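Local atomic coordinates of alpha-glucosidase (Bacteroides thetaiotaomicron, PDB entry 5XFM), a protein that probably hydrolyses glycosides as a bifunctional beta-L-arabinopyranosidase and alpha-galactosidase of glycoside hydrolase family 97. Residues 165-169 with 369-373. The protein carries 1 engineered substitution. Coordinates in Å, arbitrary orientation, origin at the centre of the assembly. Residue numbers count along the deposited sequence, not the author numbering.
Sequences GWKRT and NDIEQ
Loop-to-loop docking between domains is exemplified where a tight turn of the N-terminal beta-rich region meets a loop of the catalytic barrel. Residues 165-169 form two overlapping turns: Gly165-Arg168 is type II (Arg168 N to Gly165 O, 3.2 Å) and Trp166-Thr169 type III' (Thr169 N to Trp166 O, 3.0 Å). Lys167 (52/37°) and Arg168 (58/33°) are left-handed, and Thr169 OG1 donates a very short 2.4 Å bond to the same Trp166 O. Residues 369-373 run as an irregular loop begun by an Asx turn, Ile371 N to Asn369 OD1 at 3.0 Å. Lys167 and Asp370 are the closest CA pair (4.9 Å), and one backbone hydrogen bond, Asp370 N to Lys167 O at 3.2 Å, sets the register. Ile371, chi1 and chi2 both m, packs CD1 on Lys167 CB (3.6 Å) and CG1 on Thr169 CG2 (3.6 Å). A water accepts from Asn369 ND2 (3.1 Å) and lies 3.3 Å from Thr169 O. Arg168 CD lies 3.1 Å from Asp370 OD2, while its NH2 bonds to Asn243. Phe404 touches Thr169 and Ile371; the Thr169 side chain is about 8 Å from the calcium. The contact joins the loop between strands 153-156 and 178-182 to that between strand 357-363 and helix 382-395.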
ATOM      1  N   GLY A 165       6.190  17.030 -12.616  1.00 17.76           N
ATOM      2  CA  GLY A 165       7.072  16.646 -11.528  1.00 11.89           C
ATOM      3  C   GLY A 165       8.501  16.399 -11.994  1.00 19.80           C
ATOM      4  O   GLY A 165       8.867  16.731 -13.122  1.00 19.96           O
ATOM      5  N   TRP A 166       9.302  15.795 -11.122  1.00 16.55           N
ATOM      6  CA  TRP A 166      10.723  15.583 -11.372  1.00 13.18           C
ATOM      7  C   TRP A 166      10.984  14.753 -12.631  1.00 19.96           C
ATOM      8  O   TRP A 166      10.571  13.596 -12.725  1.00 21.86           O
ATOM      9  CB  TRP A 166      11.377  14.913 -10.158  1.00 16.78           C
ATOM     10  CG  TRP A 166      12.827  14.593 -10.343  1.00 19.50           C
ATOM     11  CD1 TRP A 166      13.390  13.352 -10.451  1.00 17.29           C
ATOM     12  CD2 TRP A 166      13.910  15.534 -10.426  1.00 16.44           C
ATOM     13  NE1 TRP A 166      14.757  13.464 -10.601  1.00 18.28           N
ATOM     14  CE2 TRP A 166      15.099  14.792 -10.591  1.00 17.08           C
ATOM     15  CE3 TRP A 166      13.986  16.931 -10.383  1.00 18.83           C
ATOM     16  CZ2 TRP A 166      16.353  15.402 -10.710  1.00 16.58           C
ATOM     17  CZ3 TRP A 166      15.236  17.535 -10.502  1.00 17.77           C
ATOM     18  CH2 TRP A 166      16.397  16.769 -10.663  1.00 18.81           C
ATOM     19  N   LYS A 167      11.646  15.378 -13.599  1.00 15.75           N
ATOM     20  CA  LYS A 167      11.998  14.754 -14.869  1.00 20.40           C
ATOM     21  C   LYS A 167      10.804  14.099 -15.582  1.00 20.52           C
ATOM     22  O   LYS A 167      10.957  13.059 -16.235  1.00 15.62           O
ATOM     23  CB  LYS A 167      13.106  13.722 -14.645  1.00 17.50           C
ATOM     24  CG  LYS A 167      14.354  14.286 -13.982  1.00 18.34           C
ATOM     25  CD  LYS A 167      15.056  15.288 -14.880  1.00 23.95           C
ATOM     26  CE  LYS A 167      16.308  15.846 -14.221  1.00 24.38           C
ATOM     27  NZ  LYS A 167      16.874  16.981 -15.004  1.00 27.10           N
ATOM     28  N   ARG A 168       9.635  14.733 -15.480  1.00 18.01           N
ATOM     29  CA  ARG A 168       8.416  14.252 -16.138  1.00 17.74           C
ATOM     30  C   ARG A 168       8.033  12.835 -15.708  1.00 18.40           C
ATOM     31  O   ARG A 168       7.473  12.077 -16.495  1.00 20.78           O
ATOM     32  CB  ARG A 168       8.597  14.307 -17.665  1.00 18.74           C
ATOM     33  CG  ARG A 168       8.889  15.702 -18.234  1.00 17.52           C
ATOM     34  CD  ARG A 168       9.197  15.662 -19.738  1.00 17.98           C
ATOM     35  NE  ARG A 168       8.200  14.973 -20.556  1.00 23.44           N
ATOM     36  CZ  ARG A 168       7.134  15.555 -21.098  1.00 30.13           C
ATOM     37  NH1 ARG A 168       6.911  16.848 -20.915  1.00 26.67           N
ATOM     38  NH2 ARG A 168       6.292  14.842 -21.833  1.00 28.75           N
ATOM     39  N   THR A 169       8.321  12.487 -14.454  1.00 15.95           N
ATOM     40  CA  THR A 169       8.071  11.136 -13.951  1.00 14.00           C
ATOM     41  C   THR A 169       6.684  10.874 -13.346  1.00 19.04           C
ATOM     42  O   THR A 169       6.389   9.743 -12.962  1.00 17.45           O
ATOM     43  CB  THR A 169       9.107  10.740 -12.889  1.00 17.96           C
ATOM     44  OG1 THR A 169       9.189  11.776 -11.905  1.00 15.22           O
ATOM     45  CG2 THR A 169      10.467  10.551 -13.522  1.00 17.89           C
ATOM     46  N   ASN A 369      10.633   8.937 -19.929  1.00 17.36           N
ATOM     47  CA  ASN A 369      10.888  10.141 -19.146  1.00 18.55           C
ATOM     48  C   ASN A 369      12.288  10.719 -19.357  1.00 19.39           C
ATOM     49  O   ASN A 369      13.037  10.253 -20.219  1.00 19.53           O
ATOM     50  CB  ASN A 369      10.658   9.858 -17.653  1.00 22.52           C
ATOM     51  CG  ASN A 369      11.586   8.775 -17.101  1.00 20.27           C
ATOM     52  OD1 ASN A 369      12.772   8.702 -17.445  1.00 22.51           O
ATOM     53  ND2 ASN A 369      11.050   7.948 -16.219  1.00 15.98           N
ATOM     54  N   ASP A 370      12.655  11.688 -18.519  1.00 19.04           N
ATOM     55  CA  ASP A 370      13.946  12.379 -18.635  1.00 20.67           C
ATOM     56  C   ASP A 370      14.910  12.081 -17.491  1.00 21.49           C
ATOM     57  O   ASP A 370      15.751  12.908 -17.156  1.00 25.91           O
ATOM     58  CB  ASP A 370      13.745  13.893 -18.718  1.00 18.62           C
ATOM     59  CG  ASP A 370      13.068  14.328 -19.999  1.00 23.29           C
ATOM     60  OD1 ASP A 370      13.322  13.713 -21.059  1.00 21.59           O
ATOM     61  OD2 ASP A 370      12.289  15.299 -19.944  1.00 21.86           O
ATOM     62  N   ILE A 371      14.778  10.909 -16.885  1.00 22.57           N
ATOM     63  CA  ILE A 371      15.660  10.507 -15.799  1.00 22.42           C
ATOM     64  C   ILE A 371      17.093  10.249 -16.293  1.00 26.34           C
ATOM     65  O   ILE A 371      17.299   9.535 -17.279  1.00 23.48           O
ATOM     66  CB  ILE A 371      15.108   9.248 -15.097  1.00 22.65           C
ATOM     67  CG1 ILE A 371      13.853   9.618 -14.303  1.00 22.35           C
ATOM     68  CG2 ILE A 371      16.154   8.620 -14.193  1.00 24.51           C
ATOM     69  CD1 ILE A 371      14.111  10.619 -13.183  1.00 13.02           C
ATOM     70  N   GLU A 372      18.074  10.843 -15.614  1.00 24.34           N
ATOM     71  CA  GLU A 372      19.486  10.598 -15.914  1.00 25.09           C
ATOM     72  C   GLU A 372      20.141   9.743 -14.853  1.00 27.10           C
ATOM     73  O   GLU A 372      21.066   8.984 -15.132  1.00 24.62           O
ATOM     74  CB  GLU A 372      20.265  11.895 -16.088  1.00 28.64           C
ATOM     75  CG  GLU A 372      20.072  12.491 -17.484  1.00 40.33           C
ATOM     76  CD  GLU A 372      20.792  13.810 -17.702  1.00 41.50           C
ATOM     77  OE1 GLU A 372      21.587  13.898 -18.663  1.00 40.63           O
ATOM     78  OE2 GLU A 372      20.545  14.764 -16.934  1.00 41.54           O
ATOM     79  N   GLN A 373      19.680   9.896 -13.619  1.00 25.22           N
ATOM     80  CA  GLN A 373      20.206   9.091 -12.515  1.00 25.02           C
ATOM     81  C   GLN A 373      20.235   7.553 -12.775  1.00 26.66           C
ATOM     82  O   GLN A 373      19.243   6.913 -13.130  1.00 22.58           O
ATOM     83  CB  GLN A 373      19.461   9.455 -11.226  1.00 26.04           C
ATOM     84  CG  GLN A 373      18.297  10.419 -11.323  1.00 32.82           C
ATOM     85  CD  GLN A 373      17.562  10.398 -10.004  1.00 31.84           C
ATOM     86  OE1 GLN A 373      18.158  10.388  -8.905  1.00 46.95           O
ATOM     87  NE2 GLN A 373      16.263  10.538 -10.097  1.00 53.20           N
TER
HETATM   88  O   HOH W   1       8.214   8.005 -15.030  1.00 13.50           O